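Local coordinates for putative GTP pyrophosphokinase (Streptococcus mutans, PDB 3L9D), which probably transfers pyrophosphate from ATP to GTP, the first step in making the alarmone ppGpp, at residues S69-V74 with L108-Q113; S150-V155 with E171-T176. All coordinates share one frame; numbering follows the deposited sequence.

Contact 1: residues S69-V74 with L108-Q113; sequences SPIEFV and LRIMVQ
F73 and M111 are brought together by their side-chain torsions. F73 CG is turned to sit between the backbone N and the carbonyl carbon (chi1 65°), which sends the ring toward M111, and the M111 chain bends twice, at chi2 (59°) and again at chi3, so that it curls along the ring instead of running away from it. M111 CB consequently sits over one ring face, 3.7 Å from the F73 centroid, in a CH-pi contact, with CG and CE touching the rim. The thioether joins as an oblique Met-aromatic contact, SD being 5.2 Å from the centroid. A flexible, unbranched methionine suits this wrapping role. Beneath the ring, the strands pair antiparallel through a classic beta bulge. M111 O accepts two donors, E72 N at 2.7 Å and F73 N at 3.3 Å, the second lying in the carbonyl plane on a lone pair; M111 N returns a bond to F73 O at 2.9 Å. On the face away from F73, I71 CG1 meets I110 CG2 at 3.6 Å, beta-branched residues that suit a buried sheet covered partly by helix 117-126. Beyond the bulge the E72 side chain crosses that of Q113 at a slant, E72 OE1 lying 3.7 Å from Q113 CB, while Q113 NE2 bonds to Q230. A water accepts from Q113 N at 2.8 Å and probably donates to S69 O. The chemistry implies a strand entry held by backbone bonds together with side-chain packing: one carbonyl serves both bulge residues, water probably bridges the loop, and ring and thioether add apolar grip.

Contact 2: residues S150-V155 with E171-T176; sequences SYHVIV and EIQIRT
H152 and Q173 stack across the strand pair. Both hold CG anti to the carbonyl carbon (chi1 -57° and -69°), which sends the two chains the same way; the amide lies over one face of the imidazole with the planes 22° apart, and Q173 CG adds a CH-pi contact 3.9 Å from the ring centroid. The I154 CD1 methyl rests on E171 CB at 3.4 Å. Within this first shell Q173 NE2 donates to E171 OE1 at 2.9 Å, from above the carboxylate plane. On the other face, I172 CD1 reaches V155 CG2 at 3.7 Å, and V153 packs against I174; branched residues fill this buried side well. At the far end R175 NE gives a weak bond to S150 OG, 3.4 Å away at the guanidinium edge. In the second shell, Y148 OH bonds both H152 NE2 and R175 NH2, and R175 NH1 is hydrogen-bonded to N180 OD1. Beneath runs a regular antiparallel ladder, with I172 N to V153 O at 2.8 Å. Strands 150-161 and 164-176 form a beta hairpin lying inside the sheet between strands 106-112 and 132-139; helix 117-126 covers Y151, V153 and I174, and T176 N-caps helix 177-193.

The two contacts are neighbouring strand pairs in one mixed sheet, their centres about 10 Å apart. Strand 106-112 of contact 1 runs parallel to strand 164-176 of contact 2, and the join is made by probable hydrogen bonds from L108 N to E171 O and from Q173 N to L108 O, each 2.7 Å. I110 CD1 packs on I172 CG2 at 3.7 Å, joining the apolar faces; helix 117-126 meets I71 and V112 of contact 1 and Y151, V153 and I174 of contact 2. On the opposite face R109 and R175 bring two positive groups close, which would be consistent with an anionic substrate nearby. No nucleotide is bound here, but this polar face, with E171 and Q173, probably borders the nucleotide site, as in RelA/SpoT relatives.

Contact 1: residues S69-V74 with L108-Q113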
loop_
_atom_site.group_PDB
_atom_site.type_symbol
_atom_site.label_atom_id
_atom_site.label_comp_id
_atom_site.label_asym_id
_atom_site.label_seq_id
_atom_site.Cartn_x
_atom_site.Cartn_y
_atom_site.Cartn_z
ATOM N N SER A 69 6.874 12.498 -11.486
ATOM C CA SER A 69 6.521 11.119 -11.215
ATOM C C SER A 69 5.551 11.030 -10.042
ATOM O O SER A 69 5.850 11.508 -8.952
ATOM C CB SER A 69 7.784 10.318 -10.911
ATOM O OG SER A 69 7.481 8.977 -10.585
ATOM N N PRO A 70 4.390 10.402 -10.267
ATOM C CA PRO A 70 3.381 10.197 -9.221
ATOM C C PRO A 70 3.917 9.290 -8.119
ATOM O O PRO A 70 3.432 9.346 -6.988
ATOM C CB PRO A 70 2.244 9.476 -9.955
ATOM C CG PRO A 70 2.547 9.640 -11.419
ATOM C CD PRO A 70 4.022 9.748 -11.534
ATOM N N ILE A 71 4.899 8.454 -8.457
ATOM C CA ILE A 71 5.465 7.521 -7.494
ATOM C C ILE A 71 6.814 8.031 -7.000
ATOM O O ILE A 71 7.673 8.422 -7.799
ATOM C CB ILE A 71 5.641 6.110 -8.095
ATOM C CG1 ILE A 71 4.300 5.524 -8.540
ATOM C CG2 ILE A 71 6.286 5.174 -7.094
ATOM C CD1 ILE A 71 4.417 4.106 -9.118
ATOM N N GLU A 72 7.004 8.041 -5.683
ATOM C CA GLU A 72 8.265 8.504 -5.133
ATOM C C GLU A 72 9.147 7.324 -4.829
ATOM O O GLU A 72 10.316 7.326 -5.187
ATOM C CB GLU A 72 8.065 9.353 -3.883
ATOM C CG GLU A 72 8.062 10.816 -4.191
ATOM C CD GLU A 72 8.430 11.647 -2.982
ATOM O OE1 GLU A 72 7.720 11.566 -1.951
ATOM O OE2 GLU A 72 9.434 12.389 -3.063
ATOM N N PHE A 73 8.590 6.325 -4.152
ATOM C CA PHE A 73 9.287 5.060 -3.995
ATOM C C PHE A 73 8.375 3.917 -3.603
ATOM O O PHE A 73 7.189 4.099 -3.415
ATOM C CB PHE A 73 10.442 5.179 -3.019
ATOM C CG PHE A 73 10.027 5.484 -1.627
ATOM C CD1 PHE A 73 9.920 4.461 -0.683
ATOM C CD2 PHE A 73 9.779 6.803 -1.234
ATOM C CE1 PHE A 73 9.552 4.743 0.646
ATOM C CE2 PHE A 73 9.419 7.098 0.085
ATOM C CZ PHE A 73 9.294 6.063 1.025
ATOM N N VAL A 74 8.945 2.729 -3.479
ATOM C CA VAL A 74 8.148 1.527 -3.399
ATOM C C VAL A 74 8.766 0.523 -2.458
ATOM O O VAL A 74 9.928 0.139 -2.618
ATOM C CB VAL A 74 8.045 0.877 -4.778
ATOM C CG1 VAL A 74 7.316 -0.448 -4.689
ATOM C CG2 VAL A 74 7.374 1.826 -5.755
ATOM N N LEU A 108 2.039 -4.462 -0.855
ATOM C CA LEU A 108 2.917 -3.463 -1.449
ATOM C C LEU A 108 2.533 -2.051 -1.070
ATOM O O LEU A 108 1.368 -1.755 -0.829
ATOM C CB LEU A 108 2.958 -3.601 -2.966
ATOM C CG LEU A 108 3.921 -4.675 -3.469
ATOM C CD1 LEU A 108 3.181 -5.793 -4.135
ATOM C CD2 LEU A 108 4.949 -4.054 -4.408
ATOM N N ARG A 109 3.521 -1.173 -1.026
ATOM C CA ARG A 109 3.277 0.216 -0.688
ATOM C C ARG A 109 3.863 1.145 -1.728
ATOM O O ARG A 109 5.051 1.103 -1.988
ATOM C CB ARG A 109 3.874 0.556 0.671
ATOM C CG ARG A 109 3.199 -0.156 1.789
ATOM C CD ARG A 109 3.267 0.657 3.051
ATOM N NE ARG A 109 2.517 -0.021 4.103
ATOM C CZ ARG A 109 3.006 -0.284 5.311
ATOM N NH1 ARG A 109 4.252 0.093 5.611
ATOM N NH2 ARG A 109 2.247 -0.916 6.212
ATOM N N ILE A 110 3.021 1.990 -2.311
ATOM C CA ILE A 110 3.488 2.992 -3.252
ATOM C C ILE A 110 3.442 4.341 -2.558
ATOM O O ILE A 110 2.360 4.855 -2.255
ATOM C CB ILE A 110 2.647 2.971 -4.538
ATOM C CG1 ILE A 110 2.774 1.586 -5.198
ATOM C CG2 ILE A 110 3.054 4.087 -5.473
ATOM C CD1 ILE A 110 1.975 1.380 -6.489
ATOM N N MET A 111 4.616 4.891 -2.266
ATOM C CA MET A 111 4.726 6.198 -1.616
ATOM C C MET A 111 4.686 7.326 -2.644
ATOM O O MET A 111 5.539 7.411 -3.525
ATOM C CB MET A 111 6.007 6.280 -0.778
ATOM C CG MET A 111 5.760 6.348 0.726
ATOM S SD MET A 111 4.836 4.920 1.359
ATOM C CE MET A 111 6.060 3.622 1.154
ATOM N N VAL A 112 3.680 8.186 -2.533
ATOM C CA VAL A 112 3.524 9.331 -3.423
ATOM C C VAL A 112 3.807 10.617 -2.669
ATOM O O VAL A 112 3.668 10.657 -1.450
ATOM C CB VAL A 112 2.085 9.428 -4.005
ATOM C CG1 VAL A 112 1.757 8.206 -4.888
ATOM C CG2 VAL A 112 1.054 9.623 -2.872
ATOM N N GLN A 113 4.201 11.659 -3.402
ATOM C CA GLN A 113 4.493 12.958 -2.819
ATOM C C GLN A 113 3.250 13.781 -2.434
ATOM O O GLN A 113 3.228 14.385 -1.358
ATOM C CB GLN A 113 5.414 13.790 -3.722
ATOM C CG GLN A 113 6.011 14.995 -2.953
ATOM C CD GLN A 113 6.902 15.915 -3.778
ATOM O OE1 GLN A 113 6.920 15.871 -5.017
ATOM N NE2 GLN A 113 7.636 16.775 -3.080
HETATM O O HOH W 1 5.358 11.544 -5.959
#

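Contact 2: residues S150-V155 with E171-T176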
loop_
_atom_site.group_PDB
_atom_site.type_symbol
_atom_site.label_atom_id
_atom_site.label_comp_id
_atom_site.label_asym_id
_atom_site.label_seq_id
_atom_site.Cartn_x
_atom_site.Cartn_y
_atom_site.Cartn_z
ATOM N N SER A 150 -5.350 6.449 3.564
ATOM C CA SER A 150 -4.652 5.554 2.667
ATOM C C SER A 150 -5.601 5.117 1.564
ATOM O O SER A 150 -6.798 5.315 1.662
ATOM C CB SER A 150 -4.127 4.348 3.446
ATOM O OG SER A 150 -3.330 3.528 2.620
ATOM N N TYR A 151 -5.065 4.529 0.505
ATOM C CA TYR A 151 -5.906 3.981 -0.548
ATOM C C TYR A 151 -5.510 2.528 -0.818
ATOM O O TYR A 151 -4.345 2.248 -1.100
ATOM C CB TYR A 151 -5.781 4.827 -1.821
ATOM C CG TYR A 151 -6.926 4.639 -2.778
ATOM C CD1 TYR A 151 -7.881 5.626 -2.938
ATOM C CD2 TYR A 151 -7.057 3.468 -3.519
ATOM C CE1 TYR A 151 -8.929 5.469 -3.811
ATOM C CE2 TYR A 151 -8.124 3.292 -4.401
ATOM C CZ TYR A 151 -9.055 4.298 -4.536
ATOM O OH TYR A 151 -10.126 4.147 -5.390
ATOM N N HIS A 152 -6.464 1.605 -0.740
ATOM C CA HIS A 152 -6.143 0.189 -0.887
ATOM C C HIS A 152 -6.619 -0.385 -2.198
ATOM O O HIS A 152 -7.777 -0.260 -2.531
ATOM C CB HIS A 152 -6.752 -0.624 0.247
ATOM C CG HIS A 152 -6.333 -0.172 1.612
ATOM N ND1 HIS A 152 -6.553 -0.923 2.742
ATOM C CD2 HIS A 152 -5.702 0.951 2.023
ATOM C CE1 HIS A 152 -6.084 -0.277 3.795
ATOM N NE2 HIS A 152 -5.565 0.862 3.384
ATOM N N VAL A 153 -5.713 -1.038 -2.924
ATOM C CA VAL A 153 -6.047 -1.717 -4.173
ATOM C C VAL A 153 -5.675 -3.188 -4.074
ATOM O O VAL A 153 -4.584 -3.518 -3.644
ATOM C CB VAL A 153 -5.283 -1.114 -5.364
ATOM C CG1 VAL A 153 -5.677 -1.822 -6.632
ATOM C CG2 VAL A 153 -5.546 0.387 -5.469
ATOM N N ILE A 154 -6.590 -4.070 -4.454
ATOM C CA ILE A 154 -6.281 -5.478 -4.493
ATOM C C ILE A 154 -6.154 -5.888 -5.953
ATOM O O ILE A 154 -6.982 -5.518 -6.795
ATOM C CB ILE A 154 -7.342 -6.330 -3.764
ATOM C CG1 ILE A 154 -7.489 -5.873 -2.301
ATOM C CG2 ILE A 154 -6.990 -7.817 -3.839
ATOM C CD1 ILE A 154 -6.185 -5.840 -1.501
ATOM N N VAL A 155 -5.085 -6.614 -6.251
ATOM C CA VAL A 155 -4.826 -7.056 -7.599
ATOM C C VAL A 155 -4.626 -8.564 -7.618
ATOM O O VAL A 155 -4.064 -9.134 -6.680
ATOM C CB VAL A 155 -3.615 -6.315 -8.239
ATOM C CG1 VAL A 155 -3.934 -4.829 -8.447
ATOM C CG2 VAL A 155 -2.305 -6.519 -7.412
ATOM N N GLU A 171 -2.096 -6.856 -1.884
ATOM C CA GLU A 171 -2.661 -5.578 -1.493
ATOM C C GLU A 171 -1.671 -4.428 -1.688
ATOM O O GLU A 171 -0.615 -4.380 -1.053
ATOM C CB GLU A 171 -3.130 -5.610 -0.058
ATOM C CG GLU A 171 -3.408 -4.219 0.449
ATOM C CD GLU A 171 -4.186 -4.224 1.732
ATOM O OE1 GLU A 171 -3.543 -4.127 2.805
ATOM O OE2 GLU A 171 -5.443 -4.332 1.659
ATOM N N ILE A 172 -2.015 -3.515 -2.584
ATOM C CA ILE A 172 -1.230 -2.319 -2.818
ATOM C C ILE A 172 -1.812 -1.141 -2.047
ATOM O O ILE A 172 -2.952 -0.735 -2.275
ATOM C CB ILE A 172 -1.244 -1.971 -4.310
ATOM C CG1 ILE A 172 -0.736 -3.154 -5.118
ATOM C CG2 ILE A 172 -0.401 -0.748 -4.592
ATOM C CD1 ILE A 172 -1.186 -3.133 -6.555
ATOM N N GLN A 173 -1.049 -0.581 -1.125
ATOM C CA GLN A 173 -1.496 0.649 -0.475
ATOM C C GLN A 173 -0.747 1.839 -1.019
ATOM O O GLN A 173 0.478 1.783 -1.180
ATOM C CB GLN A 173 -1.349 0.572 1.043
ATOM C CG GLN A 173 -2.322 -0.416 1.654
ATOM C CD GLN A 173 -2.241 -0.441 3.149
ATOM O OE1 GLN A 173 -2.101 0.599 3.786
ATOM N NE2 GLN A 173 -2.320 -1.633 3.726
ATOM N N ILE A 174 -1.485 2.906 -1.307
ATOM C CA ILE A 174 -0.906 4.122 -1.856
ATOM C C ILE A 174 -0.977 5.234 -0.789
ATOM O O ILE A 174 -2.033 5.489 -0.209
ATOM C CB ILE A 174 -1.642 4.500 -3.159
ATOM C CG1 ILE A 174 -1.764 3.256 -4.050
ATOM C CG2 ILE A 174 -0.938 5.642 -3.882
ATOM C CD1 ILE A 174 -2.716 3.385 -5.213
ATOM N N ARG A 175 0.145 5.892 -0.518
ATOM C CA ARG A 175 0.230 6.780 0.643
ATOM C C ARG A 175 1.150 7.958 0.413
ATOM O O ARG A 175 2.162 7.832 -0.270
ATOM C CB ARG A 175 0.788 6.002 1.835
ATOM C CG ARG A 175 -0.122 4.931 2.376
ATOM C CD ARG A 175 0.540 4.198 3.515
ATOM N NE ARG A 175 -0.353 3.240 4.164
ATOM C CZ ARG A 175 -0.013 2.498 5.215
ATOM N NH1 ARG A 175 1.200 2.603 5.744
ATOM N NH2 ARG A 175 -0.888 1.658 5.745
ATOM N N THR A 176 0.841 9.096 1.023
ATOM C CA THR A 176 1.858 10.149 1.145
ATOM C C THR A 176 2.910 9.763 2.189
ATOM O O THR A 176 2.722 8.846 2.986
ATOM C CB THR A 176 1.266 11.543 1.500
ATOM O OG1 THR A 176 0.469 11.465 2.694
ATOM C CG2 THR A 176 0.434 12.064 0.363
#